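Local atomic coordinates of uncharacterized protein (Bacteroides thetaiotaomicron, PDB entry 4QNI), a protein that is of unknown function but, as a two-domain protein of a gut Bacteroides, is thought to act as an auxiliary nutrient-binding protein. Residues 23-31 and 161-169; 72-81 and 92-100. All coordinates share one frame; numbering follows the deposited sequence.

Contact 1: residues 23-31 and 161-169; sequences GVTNIYVPY and AILRIFPFN. With EDO (1,2-ethanediol), chain I.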
loop_
_atom_site.group_PDB
_atom_site.type_symbol
_atom_site.label_atom_id
_atom_site.label_comp_id
_atom_site.label_asym_id
_atom_site.label_seq_id
_atom_site.Cartn_x
_atom_site.Cartn_y
_atom_site.Cartn_z
ATOM N N GLY A 23 11.854 0.461 11.779
ATOM C CA GLY A 23 13.131 0.952 12.279
ATOM C C GLY A 23 14.099 -0.086 12.791
ATOM O O GLY A 23 15.307 0.084 12.594
ATOM N N VAL A 24 13.601 -1.148 13.474
ATOM C CA VAL A 24 14.476 -2.204 14.018
ATOM C C VAL A 24 14.757 -3.264 12.937
ATOM O O VAL A 24 13.815 -3.824 12.378
ATOM C CB VAL A 24 13.892 -2.846 15.308
ATOM C CG1 VAL A 24 14.542 -4.175 15.621
ATOM C CG2 VAL A 24 13.996 -1.911 16.506
ATOM N N THR A 25 16.050 -3.530 12.655
ATOM C CA THR A 25 16.519 -4.571 11.735
ATOM C C THR A 25 17.000 -5.758 12.568
ATOM O O THR A 25 17.811 -5.593 13.466
ATOM C CB THR A 25 17.640 -4.059 10.812
ATOM O OG1 THR A 25 17.218 -2.867 10.169
ATOM C CG2 THR A 25 18.057 -5.082 9.777
ATOM N N ASN A 26 16.518 -6.945 12.239
ATOM C CA ASN A 26 16.867 -8.171 12.918
ATOM C C ASN A 26 18.114 -8.751 12.271
ATOM O O ASN A 26 18.154 -8.942 11.066
ATOM C CB ASN A 26 15.678 -9.143 12.887
ATOM C CG ASN A 26 14.568 -8.835 13.882
ATOM O OD1 ASN A 26 14.665 -7.985 14.766
ATOM N ND2 ASN A 26 13.466 -9.539 13.770
ATOM N N ILE A 27 19.158 -8.974 13.069
ATOM C CA ILE A 27 20.450 -9.474 12.622
ATOM C C ILE A 27 20.764 -10.740 13.405
ATOM O O ILE A 27 20.802 -10.711 14.641
ATOM C CB ILE A 27 21.510 -8.359 12.857
ATOM C CG1 ILE A 27 21.280 -7.108 11.985
ATOM C CG2 ILE A 27 22.930 -8.861 12.774
ATOM C CD1 ILE A 27 21.191 -7.318 10.559
ATOM N N TYR A 28 21.051 -11.819 12.695
ATOM C CA TYR A 28 21.362 -13.106 13.289
ATOM C C TYR A 28 22.853 -13.325 13.197
ATOM O O TYR A 28 23.445 -13.265 12.117
ATOM C CB TYR A 28 20.542 -14.225 12.604
ATOM C CG TYR A 28 19.093 -14.237 13.051
ATOM C CD1 TYR A 28 18.679 -15.030 14.122
ATOM C CD2 TYR A 28 18.135 -13.437 12.419
ATOM C CE1 TYR A 28 17.350 -15.029 14.555
ATOM C CE2 TYR A 28 16.801 -13.441 12.832
ATOM C CZ TYR A 28 16.417 -14.222 13.914
ATOM O OH TYR A 28 15.109 -14.240 14.354
ATOM N N VAL A 29 23.462 -13.512 14.359
ATOM C CA VAL A 29 24.907 -13.643 14.553
ATOM C C VAL A 29 25.181 -14.996 15.241
ATOM O O VAL A 29 24.544 -15.268 16.250
ATOM C CB VAL A 29 25.476 -12.456 15.407
ATOM C CG1 VAL A 29 26.996 -12.484 15.443
ATOM C CG2 VAL A 29 24.963 -11.099 14.938
ATOM N N PRO A 30 26.088 -15.864 14.754
ATOM C CA PRO A 30 26.306 -17.133 15.473
ATOM C C PRO A 30 26.804 -16.832 16.876
ATOM O O PRO A 30 27.576 -15.891 17.033
ATOM C CB PRO A 30 27.348 -17.887 14.627
ATOM C CG PRO A 30 27.907 -16.912 13.721
ATOM C CD PRO A 30 26.955 -15.749 13.566
ATOM N N TYR A 31 26.298 -17.566 17.900
ATOM C CA TYR A 31 26.703 -17.349 19.290
ATOM C C TYR A 31 28.225 -17.509 19.384
ATOM O O TYR A 31 28.893 -16.692 20.011
ATOM C CB TYR A 31 25.949 -18.277 20.232
ATOM C CG TYR A 31 26.487 -18.253 21.643
ATOM C CD1 TYR A 31 26.144 -17.230 22.525
ATOM C CD2 TYR A 31 27.335 -19.262 22.106
ATOM C CE1 TYR A 31 26.651 -17.195 23.826
ATOM C CE2 TYR A 31 27.842 -19.238 23.402
ATOM C CZ TYR A 31 27.493 -18.204 24.260
ATOM O OH TYR A 31 27.963 -18.182 25.552
ATOM N N ALA A 161 21.068 2.530 11.613
ATOM C CA ALA A 161 20.855 1.099 11.754
ATOM C C ALA A 161 20.574 0.741 13.237
ATOM O O ALA A 161 21.466 0.860 14.083
ATOM C CB ALA A 161 22.081 0.332 11.234
ATOM N N ILE A 162 19.331 0.331 13.541
ATOM C CA ILE A 162 18.915 -0.103 14.866
ATOM C C ILE A 162 18.871 -1.619 14.763
ATOM O O ILE A 162 17.930 -2.174 14.195
ATOM C CB ILE A 162 17.582 0.561 15.293
ATOM C CG1 ILE A 162 17.614 2.108 15.201
ATOM C CG2 ILE A 162 17.128 0.099 16.668
ATOM C CD1 ILE A 162 18.866 2.902 15.817
ATOM N N LEU A 163 19.967 -2.289 15.204
ATOM C CA LEU A 163 20.104 -3.726 15.004
ATOM C C LEU A 163 19.711 -4.576 16.207
ATOM O O LEU A 163 20.415 -4.611 17.216
ATOM C CB LEU A 163 21.522 -4.128 14.527
ATOM C CG LEU A 163 22.216 -3.241 13.462
ATOM C CD1 LEU A 163 23.711 -3.548 13.377
ATOM C CD2 LEU A 163 21.512 -3.321 12.091
ATOM N N ARG A 164 18.584 -5.285 16.076
ATOM C CA ARG A 164 18.169 -6.256 17.068
ATOM C C ARG A 164 19.060 -7.454 16.853
ATOM O O ARG A 164 18.978 -8.108 15.793
ATOM C CB ARG A 164 16.677 -6.625 16.957
ATOM C CG ARG A 164 16.270 -7.746 17.918
ATOM C CD ARG A 164 15.963 -7.221 19.308
ATOM N NE ARG A 164 15.670 -8.289 20.266
ATOM C CZ ARG A 164 14.455 -8.758 20.549
ATOM N NH1 ARG A 164 13.395 -8.321 19.887
ATOM N NH2 ARG A 164 14.300 -9.696 21.468
ATOM N N ILE A 165 19.997 -7.654 17.788
ATOM C CA ILE A 165 20.954 -8.740 17.642
ATOM C C ILE A 165 20.420 -10.002 18.222
ATOM O O ILE A 165 20.094 -10.063 19.424
ATOM C CB ILE A 165 22.329 -8.402 18.287
ATOM C CG1 ILE A 165 22.912 -7.054 17.757
ATOM C CG2 ILE A 165 23.305 -9.581 18.155
ATOM C CD1 ILE A 165 23.154 -6.976 16.311
ATOM N N PHE A 166 20.376 -11.026 17.387
ATOM C CA PHE A 166 20.048 -12.363 17.867
ATOM C C PHE A 166 21.249 -13.298 17.730
ATOM O O PHE A 166 21.529 -13.746 16.615
ATOM C CB PHE A 166 18.846 -12.995 17.134
ATOM C CG PHE A 166 17.515 -12.369 17.430
ATOM C CD1 PHE A 166 16.925 -12.513 18.684
ATOM C CD2 PHE A 166 16.855 -11.620 16.468
ATOM C CE1 PHE A 166 15.688 -11.919 18.960
ATOM C CE2 PHE A 166 15.618 -11.041 16.747
ATOM C CZ PHE A 166 15.050 -11.186 17.990
ATOM N N PRO A 167 21.946 -13.654 18.824
ATOM C CA PRO A 167 22.889 -14.781 18.728
ATOM C C PRO A 167 22.119 -16.052 18.353
ATOM O O PRO A 167 20.941 -16.194 18.707
ATOM C CB PRO A 167 23.438 -14.927 20.155
ATOM C CG PRO A 167 22.945 -13.766 20.897
ATOM C CD PRO A 167 21.729 -13.267 20.226
ATOM N N PHE A 168 22.740 -16.966 17.646
ATOM C CA PHE A 168 22.045 -18.218 17.393
ATOM C C PHE A 168 22.971 -19.376 17.635
ATOM O O PHE A 168 24.159 -19.278 17.337
ATOM C CB PHE A 168 21.418 -18.293 15.990
ATOM C CG PHE A 168 22.359 -18.273 14.811
ATOM C CD1 PHE A 168 22.881 -19.460 14.292
ATOM C CD2 PHE A 168 22.673 -17.074 14.171
ATOM C CE1 PHE A 168 23.740 -19.438 13.185
ATOM C CE2 PHE A 168 23.509 -17.060 13.044
ATOM C CZ PHE A 168 24.020 -18.239 12.553
ATOM N N ASN A 169 22.426 -20.471 18.166
ATOM C CA ASN A 169 23.126 -21.730 18.322
ATOM C C ASN A 169 22.350 -22.732 17.435
ATOM O O ASN A 169 21.502 -22.302 16.640
ATOM C CB ASN A 169 23.239 -22.133 19.809
ATOM C CG ASN A 169 21.920 -22.370 20.520
ATOM O OD1 ASN A 169 20.864 -22.520 19.905
ATOM N ND2 ASN A 169 21.941 -22.353 21.842
HETATM C C1 EDO I . 27.721 -22.148 18.133
HETATM O O1 EDO I . 26.933 -23.008 18.942
HETATM C C2 EDO I . 26.896 -20.985 17.514
HETATM O O2 EDO I . 26.231 -21.380 16.307
HETATM O O HOH W 1 17.434 -0.317 11.100
HETATM O O HOH W 2 12.698 -7.363 17.071
#
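V29 and F166 belong to two neighbouring parallel strands, 24-30 and 161-168, joined by a ladder of seven backbone hydrogen bonds from T25 N to I162 O through to Y31 N to F168 O. This pairing forms part of a mixed sheet, in which 161-168 also pairs antiparallel with strand 135-142. F166 and Y28 project from the same face of the sheet, side by side. From F166, CB rests against the Y28 ring, 3.6 Å from Y28 CE1; CG lies almost as near the same atom; CD2 sits over the rim of that ring's face, 3.7 Å from Y28 CZ; CE2 meets the amide of N26, 3.8 Å from N26 OD1; and CZ lies over the centre of the R164 guanidinium. The two rings, with planes 24° apart, are slid so far that they barely overlap, while a ring stack with W333 engages Y28 elsewhere. R164, its chain bent at chi2, forms a salt bridge through NH2 with E225, and a water links its NH1 to N26 OD1. On the other face, I27 CG1 packs on L163 CD2 and V29 CG2 on I165 CG2. Toward the C-terminal ends, the F168 side chain turns to the partner strand, with chi1 of 64° setting CG between backbone N and carbonyl carbon. Its ring receives P30 CA in a CH-pi contact, 3.8 Å from the ring centroid and 13° off the normal.

Contact 2: residues 72-81 and 92-100; sequences HDADTLNILN and YYEDMGAEG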
loop_
_atom_site.group_PDB
_atom_site.type_symbol
_atom_site.label_atom_id
_atom_site.label_comp_id
_atom_site.label_asym_id
_atom_site.label_seq_id
_atom_site.Cartn_x
_atom_site.Cartn_y
_atom_site.Cartn_z
ATOM N N HIS A 72 27.764 5.357 17.845
ATOM C CA HIS A 72 26.665 4.885 18.677
ATOM C C HIS A 72 25.540 5.911 18.551
ATOM O O HIS A 72 25.832 7.100 18.482
ATOM C CB HIS A 72 27.149 4.730 20.138
ATOM C CG HIS A 72 26.114 4.182 21.071
ATOM N ND1 HIS A 72 25.942 4.703 22.348
ATOM C CD2 HIS A 72 25.223 3.179 20.887
ATOM C CE1 HIS A 72 24.938 4.038 22.878
ATOM N NE2 HIS A 72 24.469 3.113 22.035
ATOM N N ASP A 73 24.283 5.459 18.396
ATOM C CA ASP A 73 23.147 6.359 18.223
ATOM C C ASP A 73 22.036 6.024 19.246
ATOM O O ASP A 73 20.966 5.541 18.888
ATOM C CB ASP A 73 22.627 6.285 16.769
ATOM C CG ASP A 73 21.594 7.346 16.399
ATOM O OD1 ASP A 73 21.257 8.203 17.273
ATOM O OD2 ASP A 73 21.101 7.310 15.262
ATOM N N ALA A 74 22.298 6.314 20.517
ATOM C CA ALA A 74 21.349 6.083 21.610
ATOM C C ALA A 74 20.083 6.956 21.447
ATOM O O ALA A 74 18.998 6.522 21.826
ATOM C CB ALA A 74 22.024 6.350 22.944
ATOM N N ASP A 75 20.219 8.122 20.796
ATOM C CA ASP A 75 19.119 9.073 20.539
ATOM C C ASP A 75 18.012 8.470 19.732
ATOM O O ASP A 75 16.879 8.505 20.183
ATOM C CB ASP A 75 19.610 10.348 19.830
ATOM C CG ASP A 75 20.323 11.331 20.713
ATOM O OD1 ASP A 75 19.891 11.508 21.877
ATOM O OD2 ASP A 75 21.280 11.970 20.228
ATOM N N THR A 76 18.327 7.892 18.560
ATOM C CA THR A 76 17.328 7.256 17.689
ATOM C C THR A 76 16.646 6.086 18.429
ATOM O O THR A 76 15.436 5.918 18.310
ATOM C CB THR A 76 17.989 6.820 16.376
ATOM O OG1 THR A 76 18.584 7.970 15.773
ATOM C CG2 THR A 76 17.010 6.195 15.393
ATOM N N LEU A 77 17.413 5.301 19.197
ATOM C CA LEU A 77 16.850 4.196 19.968
ATOM C C LEU A 77 15.869 4.746 21.009
ATOM O O LEU A 77 14.766 4.212 21.144
ATOM C CB LEU A 77 17.971 3.364 20.639
ATOM C CG LEU A 77 17.536 2.178 21.505
ATOM C CD1 LEU A 77 16.596 1.242 20.758
ATOM C CD2 LEU A 77 18.740 1.411 22.008
ATOM N N ASN A 78 16.251 5.830 21.720
ATOM C CA ASN A 78 15.359 6.455 22.703
ATOM C C ASN A 78 14.039 6.914 22.083
ATOM O O ASN A 78 12.991 6.582 22.628
ATOM C CB ASN A 78 16.039 7.617 23.389
ATOM C CG ASN A 78 17.105 7.165 24.356
ATOM O OD1 ASN A 78 17.154 6.005 24.771
ATOM N ND2 ASN A 78 17.998 8.065 24.709
ATOM N N ILE A 79 14.081 7.637 20.932
ATOM C CA ILE A 79 12.872 8.085 20.206
ATOM C C ILE A 79 12.018 6.857 19.865
ATOM O O ILE A 79 10.827 6.829 20.183
ATOM C CB ILE A 79 13.198 8.912 18.931
ATOM C CG1 ILE A 79 14.183 10.078 19.172
ATOM C CG2 ILE A 79 11.939 9.332 18.151
ATOM C CD1 ILE A 79 13.727 11.128 20.025
ATOM N N LEU A 80 12.656 5.821 19.280
ATOM C CA LEU A 80 11.961 4.614 18.877
ATOM C C LEU A 80 11.301 3.951 20.086
ATOM O O LEU A 80 10.145 3.548 19.973
ATOM C CB LEU A 80 12.906 3.639 18.142
ATOM C CG LEU A 80 12.269 2.283 17.752
ATOM C CD1 LEU A 80 12.547 1.921 16.327
ATOM C CD2 LEU A 80 12.726 1.225 18.650
ATOM N N ASN A 81 12.023 3.817 21.223
ATOM C CA ASN A 81 11.450 3.199 22.428
ATOM C C ASN A 81 10.224 3.978 22.942
ATOM O O ASN A 81 9.209 3.354 23.249
ATOM C CB ASN A 81 12.486 3.067 23.546
ATOM C CG ASN A 81 13.320 1.826 23.448
ATOM O OD1 ASN A 81 12.846 0.765 23.037
ATOM N ND2 ASN A 81 14.587 1.930 23.836
ATOM N N TYR A 92 11.120 -1.823 26.556
ATOM C CA TYR A 92 12.069 -1.080 25.711
ATOM C C TYR A 92 13.159 -1.962 25.144
ATOM O O TYR A 92 13.528 -2.938 25.784
ATOM C CB TYR A 92 12.755 0.019 26.519
ATOM C CG TYR A 92 11.986 1.304 26.734
ATOM C CD1 TYR A 92 10.637 1.399 26.412
ATOM C CD2 TYR A 92 12.612 2.431 27.257
ATOM C CE1 TYR A 92 9.932 2.582 26.602
ATOM C CE2 TYR A 92 11.922 3.629 27.434
ATOM C CZ TYR A 92 10.584 3.702 27.098
ATOM O OH TYR A 92 9.912 4.878 27.305
ATOM N N TYR A 93 13.681 -1.618 23.959
ATOM C CA TYR A 93 14.872 -2.266 23.419
ATOM C C TYR A 93 16.033 -1.736 24.229
ATOM O O TYR A 93 16.088 -0.520 24.480
ATOM C CB TYR A 93 15.050 -1.972 21.921
ATOM C CG TYR A 93 13.943 -2.531 21.062
ATOM C CD1 TYR A 93 13.883 -3.889 20.768
ATOM C CD2 TYR A 93 12.972 -1.697 20.511
ATOM C CE1 TYR A 93 12.870 -4.411 19.969
ATOM C CE2 TYR A 93 11.953 -2.209 19.704
ATOM C CZ TYR A 93 11.911 -3.567 19.428
ATOM O OH TYR A 93 10.902 -4.107 18.661
ATOM N N GLU A 94 16.888 -2.614 24.733
ATOM C CA GLU A 94 18.001 -2.172 25.570
ATOM C C GLU A 94 19.207 -1.896 24.715
ATOM O O GLU A 94 19.476 -2.576 23.742
ATOM C CB GLU A 94 18.328 -3.174 26.685
ATOM C CG GLU A 94 17.276 -3.241 27.780
ATOM C CD GLU A 94 17.058 -1.993 28.623
ATOM O OE1 GLU A 94 18.050 -1.320 28.997
ATOM O OE2 GLU A 94 15.881 -1.712 28.944
ATOM N N ASP A 95 19.905 -0.850 25.071
ATOM C CA ASP A 95 21.069 -0.336 24.371
ATOM C C ASP A 95 22.337 -1.168 24.655
ATOM O O ASP A 95 23.029 -0.956 25.638
ATOM C CB ASP A 95 21.275 1.122 24.801
ATOM C CG ASP A 95 22.227 1.895 23.931
ATOM O OD1 ASP A 95 22.917 1.267 23.109
ATOM O OD2 ASP A 95 22.267 3.143 24.062
HETATM N N MSE A 96 22.663 -2.038 23.728
HETATM C CA MSE A 96 23.834 -2.913 23.749
HETATM C C MSE A 96 25.145 -2.161 23.637
HETATM O O MSE A 96 26.169 -2.681 24.087
HETATM C CB MSE A 96 23.735 -3.868 22.574
HETATM C CG MSE A 96 24.401 -5.165 22.811
HETATM SE SE MSE A 96 24.125 -6.177 21.211
HETATM C CE MSE A 96 24.549 -7.860 21.945
ATOM N N GLY A 97 25.119 -0.986 22.998
ATOM C CA GLY A 97 26.302 -0.151 22.813
ATOM C C GLY A 97 26.546 0.884 23.897
ATOM O O GLY A 97 27.458 1.703 23.772
ATOM N N ALA A 98 25.767 0.835 24.994
ATOM C CA ALA A 98 25.913 1.781 26.103
ATOM C C ALA A 98 27.289 1.669 26.774
ATOM O O ALA A 98 27.940 0.617 26.708
ATOM C CB ALA A 98 24.799 1.580 27.130
ATOM N N GLU A 99 27.725 2.788 27.391
ATOM C CA GLU A 99 28.988 2.965 28.105
ATOM C C GLU A 99 29.206 1.868 29.128
ATOM O O GLU A 99 28.352 1.672 29.996
ATOM C CB GLU A 99 28.990 4.340 28.814
ATOM C CG GLU A 99 30.305 4.752 29.469
ATOM C CD GLU A 99 31.501 4.852 28.542
ATOM O OE1 GLU A 99 31.348 5.359 27.404
ATOM O OE2 GLU A 99 32.583 4.369 28.941
ATOM N N GLY A 100 30.326 1.159 28.995
ATOM C CA GLY A 100 30.727 0.097 29.914
ATOM C C GLY A 100 30.347 -1.319 29.538
ATOM O O GLY A 100 30.868 -2.263 30.143
#
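With CG anti to the backbone N in both H72 (chi1 -177°) and D95 (chi1 -166°), the imidazole and the carboxylate reach each other from opposite directions. H72 NE2 donates to D95 OD1 at 2.6 Å, meeting the syn lone pair of that oxygen, which itself lies close to the imidazole plane; the carboxylate is turned 38° against the ring. G97 O lies over the centre of one face of the imidazole, and the backbone N of A74 lies over the other, so the ring is sandwiched as well as bonded at its edge. D95 also begins a type I turn to A98, and its OD1 takes a second, weak bond from G97 N. The short bond is consistent with a charge-assisted pair, though the ionisation of H72 is not established.

At the far end of the helical segment, N81 grips the backbone of Y93 with both ends of its amide: OD1 accepts from Y93 N at 2.7 Å, and ND2 donates to Y93 O at 2.9 Å, on a lone pair in the carbonyl plane. The same amide lies parallel to the Y92 ring, and N81 CB sits over the centre of that ring, 3.6 Å from its centroid. Between the two polar clusters, L77 CD2 packs on D95 CA, L77 CD1 on Y93 CB, and L80 CD2 on Y93 CD2 at 3.5 Å.

D73 N-caps the helix by accepting from T76 N. Helix 74-81 runs nearly antiparallel to the short strand 93-95, which pairs in parallel with strand 135-142, where V137 touches Y93 and P139 touches both H72 and D95; K135 makes a cation-pi contact with the Y93 ring.

Contact 2 is nested within the chain loop that contact 1 closes, and their centres are about 14 Å apart. Both reach the same mixed sheet, where strand 135-142 lies between 161-168 and 93-95, pairing antiparallel with the former and parallel with the latter. Side chains bridge the two contacts directly: I165 CG1 touches the selenium SE of M96 at 3.8 Å, I162 CD1 meets T76 CG2 at 3.8 Å, and V24 CG2 approaches Y93 CE2 at 3.8 Å. R164 NH1 packs 3.9 Å from Y93 CE1. No active site is known; the ethanediol beside F168 and Y31 in contact 1 probably came from the crystallisation liquor.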